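Local coordinates for autoinducer 2-binding protein LsrB (Clostridium saccharobutylicum DSM 13864, PDB 6DSP), which binds the quorum-sensing signal autoinducer-2, held here in its tetrahydroxytetrahydrofuran form, as a receptor of the periplasmic binding protein superfamily, at residues S66-S69 and V70-A74; V113-S116 and V117-V120; K238-T241 and A242-T246; C273-Q276 and G277-C281. All coordinates share one frame; numbering follows the deposited sequence.

In the fold
Contacts 1, 2 and 4 belong to the lobe built on the larger, mixed sheet, whereas contact 3 lies in the lobe of the four-stranded parallel sheet, on the opposite side of the chain's centre from each of them. Contact 4 comes nearest the autoinducer-2 pocket: the side chain of Gln276 is about 6 Å from the ligand, against about 9 Å for Gln67 of contact 1 and about 12 Å for Val113 of contact 2. Contacts 1 and 2 have centres about 17 Å apart and both rest on helix 89-101. Contact 3, at the surface, is centred about 34 Å from the centre of contact 4 and about 42 Å from that of contact 2.

Contact 1: residues S66-S69 and V70-A74; sequences SQVS and VINKA
Val68 and Asn72 lie side by side one helical turn apart, their side chains pointing the same way. The touching branch of the valine is CG1, placed anti to its backbone N (chi1 168°), and it comes 3.6 Å from Asn72 ND2. The amide carbon of the asparagine lies over the preceding turn, with Asn72 CG 3.2 Å from Val68 O. ND2 is poorly angled toward Val68 O; that oxygen accepts the helical bond from Asn72 N at 2.8 Å. The side chains of Val70 and Ile71 project in other directions. Ile71 lays CG1 against the turn before it, 3.2 Å from Gln67 O, while Val70 CG2 rests 3.4 Å from Ser66 O. Gln67 O also accepts from Ile71 N at 2.8 Å, in an almost straight bond. The amide end of Gln67 turns to the loops instead, giving NE2 to the carbonyls of Ser85 and Pro28 and receiving Val87 N at OE1. Ile71 meets Ile27 and Ile82 of the sheet and Leu96 of helix 89-101. This is regular i to i+4 packing on helix 64-76, an amphipathic helix laid on the mixed sheet of a periplasmic binding protein lobe.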
loop_
_atom_site.group_PDB
_atom_site.type_symbol
_atom_site.label_atom_id
_atom_site.label_comp_id
_atom_site.label_asym_id
_atom_site.label_seq_id
_atom_site.Cartn_x
_atom_site.Cartn_y
_atom_site.Cartn_z
ATOM N N SER A 66 -11.541 13.469 6.206
ATOM C CA SER A 66 -12.134 12.432 7.027
ATOM C C SER A 66 -11.127 11.876 8.008
ATOM O O SER A 66 -11.460 11.632 9.176
ATOM C CB SER A 66 -12.655 11.310 6.186
ATOM O OG SER A 66 -13.170 10.328 7.039
ATOM N N GLN A 67 -9.884 11.646 7.559
ATOM C CA GLN A 67 -8.888 11.087 8.481
ATOM C C GLN A 67 -8.590 12.054 9.622
ATOM O O GLN A 67 -8.439 11.615 10.775
ATOM C CB GLN A 67 -7.597 10.686 7.765
ATOM C CG GLN A 67 -7.809 9.540 6.790
ATOM C CD GLN A 67 -6.481 8.961 6.341
ATOM O OE1 GLN A 67 -5.569 9.707 5.938
ATOM N NE2 GLN A 67 -6.339 7.658 6.428
ATOM N N VAL A 68 -8.560 13.378 9.342
ATOM C CA VAL A 68 -8.385 14.347 10.418
ATOM C C VAL A 68 -9.503 14.187 11.441
ATOM O O VAL A 68 -9.254 14.229 12.651
ATOM C CB VAL A 68 -8.348 15.775 9.844
ATOM C CG1 VAL A 68 -8.460 16.800 10.959
ATOM C CG2 VAL A 68 -7.059 15.995 9.053
ATOM N N SER A 69 -10.752 14.025 10.967
ATOM C CA SER A 69 -11.863 13.890 11.907
ATOM C C SER A 69 -11.698 12.631 12.740
ATOM O O SER A 69 -11.972 12.643 13.951
ATOM C CB SER A 69 -13.203 13.802 11.183
ATOM O OG SER A 69 -14.237 13.577 12.164
ATOM N N VAL A 70 -11.268 11.527 12.120
ATOM C CA VAL A 70 -11.073 10.287 12.866
ATOM C C VAL A 70 -9.971 10.455 13.910
ATOM O O VAL A 70 -10.117 10.024 15.068
ATOM C CB VAL A 70 -10.750 9.120 11.907
ATOM C CG1 VAL A 70 -10.347 7.878 12.672
ATOM C CG2 VAL A 70 -11.927 8.821 10.970
ATOM N N ILE A 71 -8.848 11.071 13.516
ATOM C CA ILE A 71 -7.752 11.331 14.458
ATOM C C ILE A 71 -8.244 12.183 15.625
ATOM O O ILE A 71 -8.013 11.843 16.789
ATOM C CB ILE A 71 -6.590 12.038 13.728
ATOM C CG1 ILE A 71 -5.952 11.078 12.707
ATOM C CG2 ILE A 71 -5.559 12.566 14.737
ATOM C CD1 ILE A 71 -5.163 11.824 11.638
ATOM N N ASN A 72 -8.890 13.325 15.327
ATOM C CA ASN A 72 -9.350 14.222 16.392
ATOM C C ASN A 72 -10.287 13.511 17.349
ATOM O O ASN A 72 -10.176 13.695 18.571
ATOM C CB ASN A 72 -10.081 15.411 15.788
ATOM C CG ASN A 72 -9.168 16.383 15.044
ATOM O OD1 ASN A 72 -7.916 16.363 15.157
ATOM N ND2 ASN A 72 -9.815 17.263 14.290
ATOM N N LYS A 73 -11.239 12.730 16.821
ATOM C CA LYS A 73 -12.198 12.065 17.701
ATOM C C LYS A 73 -11.488 11.044 18.592
ATOM O O LYS A 73 -11.797 10.919 19.778
ATOM C CB LYS A 73 -13.298 11.403 16.883
ATOM C CG LYS A 73 -14.306 10.642 17.718
ATOM C CD LYS A 73 -15.461 10.113 16.870
ATOM C CE LYS A 73 -16.472 9.380 17.739
ATOM N NZ LYS A 73 -17.773 9.214 17.043
ATOM N N ALA A 74 -10.517 10.311 18.040
ATOM C CA ALA A 74 -9.789 9.328 18.836
ATOM C C ALA A 74 -8.986 10.008 19.931
ATOM O O ALA A 74 -8.949 9.533 21.076
ATOM C CB ALA A 74 -8.880 8.505 17.923
#

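Contact 2: residues V113-S116 and V117-V120; sequences VDPS and VRKV
Val117 closes a type I beta turn, Asp114 to Val117, in the loop between strands 105-109 and 120-123, and the turn opens with an Asx turn: Asp114 OD1 accepts from Ser116 N, 3.0 Å away and above the carboxylate plane. The backbone N of Val117 donates to Asp114 O at 3.0 Å, likewise from well above the acceptor plane, so the aspartate holds the turn through both side chain and main chain. Its other oxygen, OD2, forms a salt bridge with Lys93 of helix 89-101. Val117 CG2 points back into the turn and meets Val113 CG2 at 3.8 Å, the two side chains crossing at about a right angle. Next, Arg118 slides past Val113 in the opposite direction, with Arg118 CG 3.6 Å from Val113 CG2. Its CG sits between the backbone N and the carbonyl carbon (chi1 56°), and a second bend at chi2 brings the guanidinium back over Pro115. The charged end is bound by Asp112 in a salt bridge and by Asn312. Lys119 offers its carbonyl oxygen to Arg118 NH1 in a weak bond. Over one face of the Arg118 guanidinium stands Pro115 CB, 3.6 Å above the plane and offset toward the rim.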
loop_
_atom_site.group_PDB
_atom_site.type_symbol
_atom_site.label_atom_id
_atom_site.label_comp_id
_atom_site.label_asym_id
_atom_site.label_seq_id
_atom_site.Cartn_x
_atom_site.Cartn_y
_atom_site.Cartn_z
ATOM N N VAL A 113 3.622 9.486 6.674
ATOM C CA VAL A 113 3.440 10.934 6.740
ATOM C C VAL A 113 4.815 11.589 6.896
ATOM O O VAL A 113 5.844 10.899 6.870
ATOM C CB VAL A 113 2.501 11.335 7.904
ATOM C CG1 VAL A 113 1.171 10.667 7.729
ATOM C CG2 VAL A 113 3.135 10.938 9.245
ATOM N N ASP A 114 4.865 12.906 7.125
ATOM C CA ASP A 114 6.135 13.563 7.385
ATOM C C ASP A 114 6.769 12.880 8.593
ATOM O O ASP A 114 6.113 12.774 9.640
ATOM C CB ASP A 114 5.858 15.039 7.692
ATOM C CG ASP A 114 7.108 15.874 7.914
ATOM O OD1 ASP A 114 8.126 15.328 8.323
ATOM O OD2 ASP A 114 7.008 17.104 7.706
ATOM N N PRO A 115 8.005 12.378 8.495
ATOM C CA PRO A 115 8.571 11.608 9.618
ATOM C C PRO A 115 8.755 12.434 10.885
ATOM O O PRO A 115 9.021 11.855 11.951
ATOM C CB PRO A 115 9.912 11.101 9.056
ATOM C CG PRO A 115 9.635 11.035 7.546
ATOM C CD PRO A 115 8.867 12.300 7.296
ATOM N N SER A 116 8.657 13.766 10.810
ATOM C CA SER A 116 8.749 14.604 12.000
ATOM C C SER A 116 7.489 14.544 12.863
ATOM O O SER A 116 7.519 15.020 14.017
ATOM C CB SER A 116 9.053 16.049 11.597
ATOM O OG SER A 116 7.907 16.629 10.969
ATOM N N VAL A 117 6.407 13.930 12.368
ATOM C CA VAL A 117 5.167 13.887 13.140
ATOM C C VAL A 117 4.710 12.463 13.430
ATOM O O VAL A 117 3.569 12.252 13.845
ATOM C CB VAL A 117 4.043 14.748 12.534
ATOM C CG1 VAL A 117 4.532 16.179 12.342
ATOM C CG2 VAL A 117 3.515 14.182 11.226
ATOM N N ARG A 118 5.580 11.470 13.258
ATOM C CA ARG A 118 5.285 10.126 13.743
ATOM C C ARG A 118 6.584 9.483 14.221
ATOM O O ARG A 118 7.685 9.891 13.828
ATOM C CB ARG A 118 4.630 9.273 12.642
ATOM C CG ARG A 118 5.455 9.152 11.282
ATOM C CD ARG A 118 6.438 8.048 11.386
ATOM N NE ARG A 118 7.134 7.845 10.103
ATOM C CZ ARG A 118 8.458 7.751 10.024
ATOM N NH1 ARG A 118 9.220 7.857 11.120
ATOM N NH2 ARG A 118 9.000 7.496 8.857
ATOM N N LYS A 119 6.454 8.454 15.055
ATOM C CA LYS A 119 7.613 7.791 15.645
ATOM C C LYS A 119 8.144 6.671 14.758
ATOM O O LYS A 119 9.277 6.732 14.299
ATOM C CB LYS A 119 7.331 7.319 17.089
ATOM C CG LYS A 119 6.839 8.445 18.032
ATOM C CD LYS A 119 7.554 9.769 17.780
ATOM C CE LYS A 119 9.018 9.733 18.140
ATOM N NZ LYS A 119 9.747 11.059 17.832
ATOM N N VAL A 120 7.334 5.681 14.473
ATOM C CA VAL A 120 7.743 4.551 13.659
ATOM C C VAL A 120 6.724 4.375 12.542
ATOM O O VAL A 120 5.508 4.520 12.752
ATOM C CB VAL A 120 7.797 3.263 14.502
ATOM C CG1 VAL A 120 8.030 2.024 13.630
ATOM C CG2 VAL A 120 8.907 3.375 15.546
#

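Contact 3: residues K238-T241 and A242-T246; sequences KGLT and AKNVT
The carboxamide of Asn244 is the flat group that faces Leu240 and Thr241. Leu240 CD2 lies 3.9 Å from Asn244 CG, and the same methyl also touches Asn244 CB; the two side chains cross obliquely. At the oxygen edge, Thr241 N reaches Asn244 OD1 at 2.9 Å in the plane of the amide and on a lone pair, with an N-H...O angle of 166°. A water whose oxygen is 2.8 Å from Asn244 OD1 donates to it, and also donates to Gly239 O; two donors therefore grip the amide oxygen. Asn244 CG stands anti to the carbonyl carbon (chi1 -62°), which folds the amide back toward the start of the loop. Asn244 N donates to Thr241 O at 2.9 Å, from well above the carbonyl plane, and Val245 N adds a weak bond to the same oxygen. The main chain of Thr241 thus meets both the side chain and the main chain of Asn244: its N gives to OD1 and its O takes from N. Apart from these polar bonds, Leu240 CD1 meets Val245 CG1 at 4.0 Å, nearly at right angles, and Val245 rests on Ile217. Thr241 OG1 accepts from Lys243 N at 3.0 Å, an ST turn. The loop thus joins helix 227-237 to edge strand 246-249 of the alpha/beta lobe through a Schellman motif at Gly239, which ends the helix, followed by the ST turn at Thr241.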
loop_
_atom_site.group_PDB
_atom_site.type_symbol
_atom_site.label_atom_id
_atom_site.label_comp_id
_atom_site.label_asym_id
_atom_site.label_seq_id
_atom_site.Cartn_x
_atom_site.Cartn_y
_atom_site.Cartn_z
ATOM N N LYS A 238 -15.110 -5.257 -21.117
ATOM C CA LYS A 238 -14.804 -5.076 -22.526
ATOM C C LYS A 238 -14.537 -6.400 -23.238
ATOM O O LYS A 238 -14.210 -6.395 -24.436
ATOM C CB LYS A 238 -13.593 -4.155 -22.675
ATOM C CG LYS A 238 -13.443 -3.627 -24.090
ATOM C CD LYS A 238 -12.411 -2.523 -24.200
ATOM C CE LYS A 238 -11.942 -2.293 -25.641
ATOM N NZ LYS A 238 -11.160 -1.021 -25.833
ATOM N N GLY A 239 -14.721 -7.527 -22.547
ATOM C CA GLY A 239 -14.568 -8.822 -23.175
ATOM C C GLY A 239 -13.137 -9.277 -23.292
ATOM O O GLY A 239 -12.877 -10.239 -24.012
ATOM N N LEU A 240 -12.214 -8.618 -22.609
ATOM C CA LEU A 240 -10.797 -8.908 -22.737
ATOM C C LEU A 240 -10.360 -9.967 -21.742
ATOM O O LEU A 240 -10.983 -10.177 -20.694
ATOM C CB LEU A 240 -9.975 -7.649 -22.478
ATOM C CG LEU A 240 -10.334 -6.433 -23.335
ATOM C CD1 LEU A 240 -9.475 -5.247 -22.969
ATOM C CD2 LEU A 240 -10.199 -6.721 -24.821
ATOM N N THR A 241 -9.252 -10.635 -22.082
ATOM C CA THR A 241 -8.571 -11.551 -21.173
ATOM C C THR A 241 -7.105 -11.164 -21.091
ATOM O O THR A 241 -6.646 -10.199 -21.734
ATOM C CB THR A 241 -8.643 -12.991 -21.682
ATOM O OG1 THR A 241 -7.801 -13.098 -22.841
ATOM C CG2 THR A 241 -10.060 -13.375 -22.013
ATOM N N ALA A 242 -6.363 -11.913 -20.258
ATOM C CA ALA A 242 -4.924 -11.724 -20.138
ATOM C C ALA A 242 -4.205 -11.901 -21.476
ATOM O O ALA A 242 -3.075 -11.425 -21.624
ATOM C CB ALA A 242 -4.372 -12.738 -19.141
ATOM N N LYS A 243 -4.834 -12.541 -22.465
ATOM C CA LYS A 243 -4.191 -12.654 -23.765
ATOM C C LYS A 243 -4.253 -11.354 -24.557
ATOM O O LYS A 243 -3.456 -11.175 -25.493
ATOM C CB LYS A 243 -4.813 -13.823 -24.541
ATOM C CG LYS A 243 -4.466 -15.152 -23.893
ATOM C CD LYS A 243 -2.937 -15.266 -23.734
ATOM C CE LYS A 243 -2.451 -16.693 -23.587
ATOM N NZ LYS A 243 -0.994 -16.696 -23.304
ATOM N N ASN A 244 -5.195 -10.460 -24.234
ATOM C CA ASN A 244 -5.355 -9.194 -24.944
ATOM C C ASN A 244 -4.525 -8.079 -24.348
ATOM O O ASN A 244 -3.975 -7.267 -25.093
ATOM C CB ASN A 244 -6.813 -8.729 -24.882
ATOM C CG ASN A 244 -7.759 -9.703 -25.549
ATOM O OD1 ASN A 244 -8.572 -10.336 -24.890
ATOM N ND2 ASN A 244 -7.681 -9.795 -26.862
ATOM N N VAL A 245 -4.441 -8.018 -23.019
ATOM C CA VAL A 245 -3.820 -6.891 -22.333
ATOM C C VAL A 245 -3.270 -7.403 -21.015
ATOM O O VAL A 245 -3.825 -8.337 -20.415
ATOM C CB VAL A 245 -4.841 -5.753 -22.112
ATOM C CG1 VAL A 245 -6.000 -6.213 -21.187
ATOM C CG2 VAL A 245 -4.155 -4.519 -21.541
ATOM N N THR A 246 -2.161 -6.812 -20.568
ATOM C CA THR A 246 -1.561 -7.234 -19.317
ATOM C C THR A 246 -1.881 -6.229 -18.225
ATOM O O THR A 246 -1.547 -5.052 -18.336
ATOM C CB THR A 246 -0.049 -7.416 -19.438
ATOM O OG1 THR A 246 0.220 -8.473 -20.394
ATOM C CG2 THR A 246 0.578 -7.738 -18.083
HETATM O O HOH W 1 -10.879 -11.728 -25.467
#

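Contact 4: residues C273-Q276 and G277-C281; sequences CGIQ and GAMGC
Met279 packs against the turn of helix that holds Ile275, and here the contact is close: Met279 CG comes 3.1 Å from Ile275 O, the same oxygen that accepts from Met279 N at 2.8 Å. With CG swung to the side of its own N (chi1 -71°), the methionine runs back along the helix, and the bend at chi3 then turns its end away. Ala278 adds its CB to the close packing, 3.5 Å from Gly274 O. The backbone bonds of the helix run on through the glycines: Gly277 N donates to Cys273 O at 2.9 Å, and Gly280 N to Gln276 O. The looser part is the apolar pair, where Ile275 CG2 and Met279 SD meet at a slant, 4.2 Å apart. Ile275 is partly exposed here, although Met279 is buried; Ile275 also touches Tyr46 and Val304. Gln276 leaves the helix on a different side. Its chain is extended and its amide is engaged at both ends, NE2 giving hydrogens to Gln124 OE1 and Val122 O, and OE1 taking a weak bond from Trp271 NE1. Gln124 and Trp271 belong to the autoinducer-2 pocket, so Gln276, near the start of helix 273-288, is placed to act as a second-shell residue, probably steadying Gln124 and, through the weak bond, perhaps Trp271.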
loop_
_atom_site.group_PDB
_atom_site.type_symbol
_atom_site.label_atom_id
_atom_site.label_comp_id
_atom_site.label_asym_id
_atom_site.label_seq_id
_atom_site.Cartn_x
_atom_site.Cartn_y
_atom_site.Cartn_z
ATOM N N CYS A 273 -0.444 -8.252 4.774
ATOM C CA CYS A 273 -0.957 -7.017 5.356
ATOM C C CYS A 273 -1.565 -7.228 6.739
ATOM O O CYS A 273 -1.617 -6.272 7.516
ATOM C CB CYS A 273 -1.938 -6.314 4.414
ATOM S SG CYS A 273 -3.470 -7.221 4.155
ATOM N N GLY A 274 -2.016 -8.445 7.067
ATOM C CA GLY A 274 -2.471 -8.724 8.419
ATOM C C GLY A 274 -1.357 -8.615 9.435
ATOM O O GLY A 274 -1.520 -7.974 10.475
ATOM N N ILE A 275 -0.206 -9.230 9.151
ATOM C CA ILE A 275 0.927 -9.095 10.058
ATOM C C ILE A 275 1.435 -7.663 10.050
ATOM O O ILE A 275 1.861 -7.145 11.083
ATOM C CB ILE A 275 2.021 -10.141 9.768
ATOM C CG1 ILE A 275 2.757 -10.507 11.069
ATOM C CG2 ILE A 275 3.039 -9.636 8.791
ATOM C CD1 ILE A 275 3.596 -11.736 10.953
ATOM N N GLN A 276 1.343 -6.980 8.911
ATOM C CA GLN A 276 1.773 -5.586 8.853
ATOM C C GLN A 276 0.928 -4.708 9.772
ATOM O O GLN A 276 1.466 -3.897 10.530
ATOM C CB GLN A 276 1.693 -5.076 7.416
ATOM C CG GLN A 276 2.241 -3.650 7.300
ATOM C CD GLN A 276 2.023 -3.043 5.928
ATOM O OE1 GLN A 276 1.301 -3.595 5.105
ATOM N NE2 GLN A 276 2.692 -1.929 5.667
ATOM N N GLY A 277 -0.403 -4.839 9.691
ATOM C CA GLY A 277 -1.254 -4.050 10.580
ATOM C C GLY A 277 -0.982 -4.384 12.034
ATOM O O GLY A 277 -0.906 -3.498 12.885
ATOM N N ALA A 278 -0.808 -5.671 12.331
ATOM C CA ALA A 278 -0.489 -6.076 13.696
ATOM C C ALA A 278 0.824 -5.460 14.151
ATOM O O ALA A 278 0.920 -4.969 15.281
ATOM C CB ALA A 278 -0.424 -7.595 13.791
ATOM N N MET A 279 1.844 -5.479 13.295
ATOM C CA MET A 279 3.127 -4.910 13.672
ATOM C C MET A 279 3.030 -3.411 13.932
ATOM O O MET A 279 3.646 -2.898 14.875
ATOM C CB MET A 279 4.155 -5.201 12.578
ATOM C CG MET A 279 4.576 -6.673 12.512
ATOM S SD MET A 279 5.459 -7.049 10.985
ATOM C CE MET A 279 6.929 -6.089 11.249
ATOM N N GLY A 280 2.304 -2.681 13.070
ATOM C CA GLY A 280 2.130 -1.258 13.297
ATOM C C GLY A 280 1.474 -0.982 14.632
ATOM O O GLY A 280 1.910 -0.114 15.391
ATOM N N CYS A 281 0.433 -1.743 14.941
ATOM C CA CYS A 281 -0.240 -1.568 16.224
ATOM C C CYS A 281 0.649 -1.985 17.381
ATOM O O CYS A 281 0.630 -1.344 18.440
ATOM C CB CYS A 281 -1.543 -2.360 16.246
ATOM S SG CYS A 281 -2.797 -1.668 15.144
#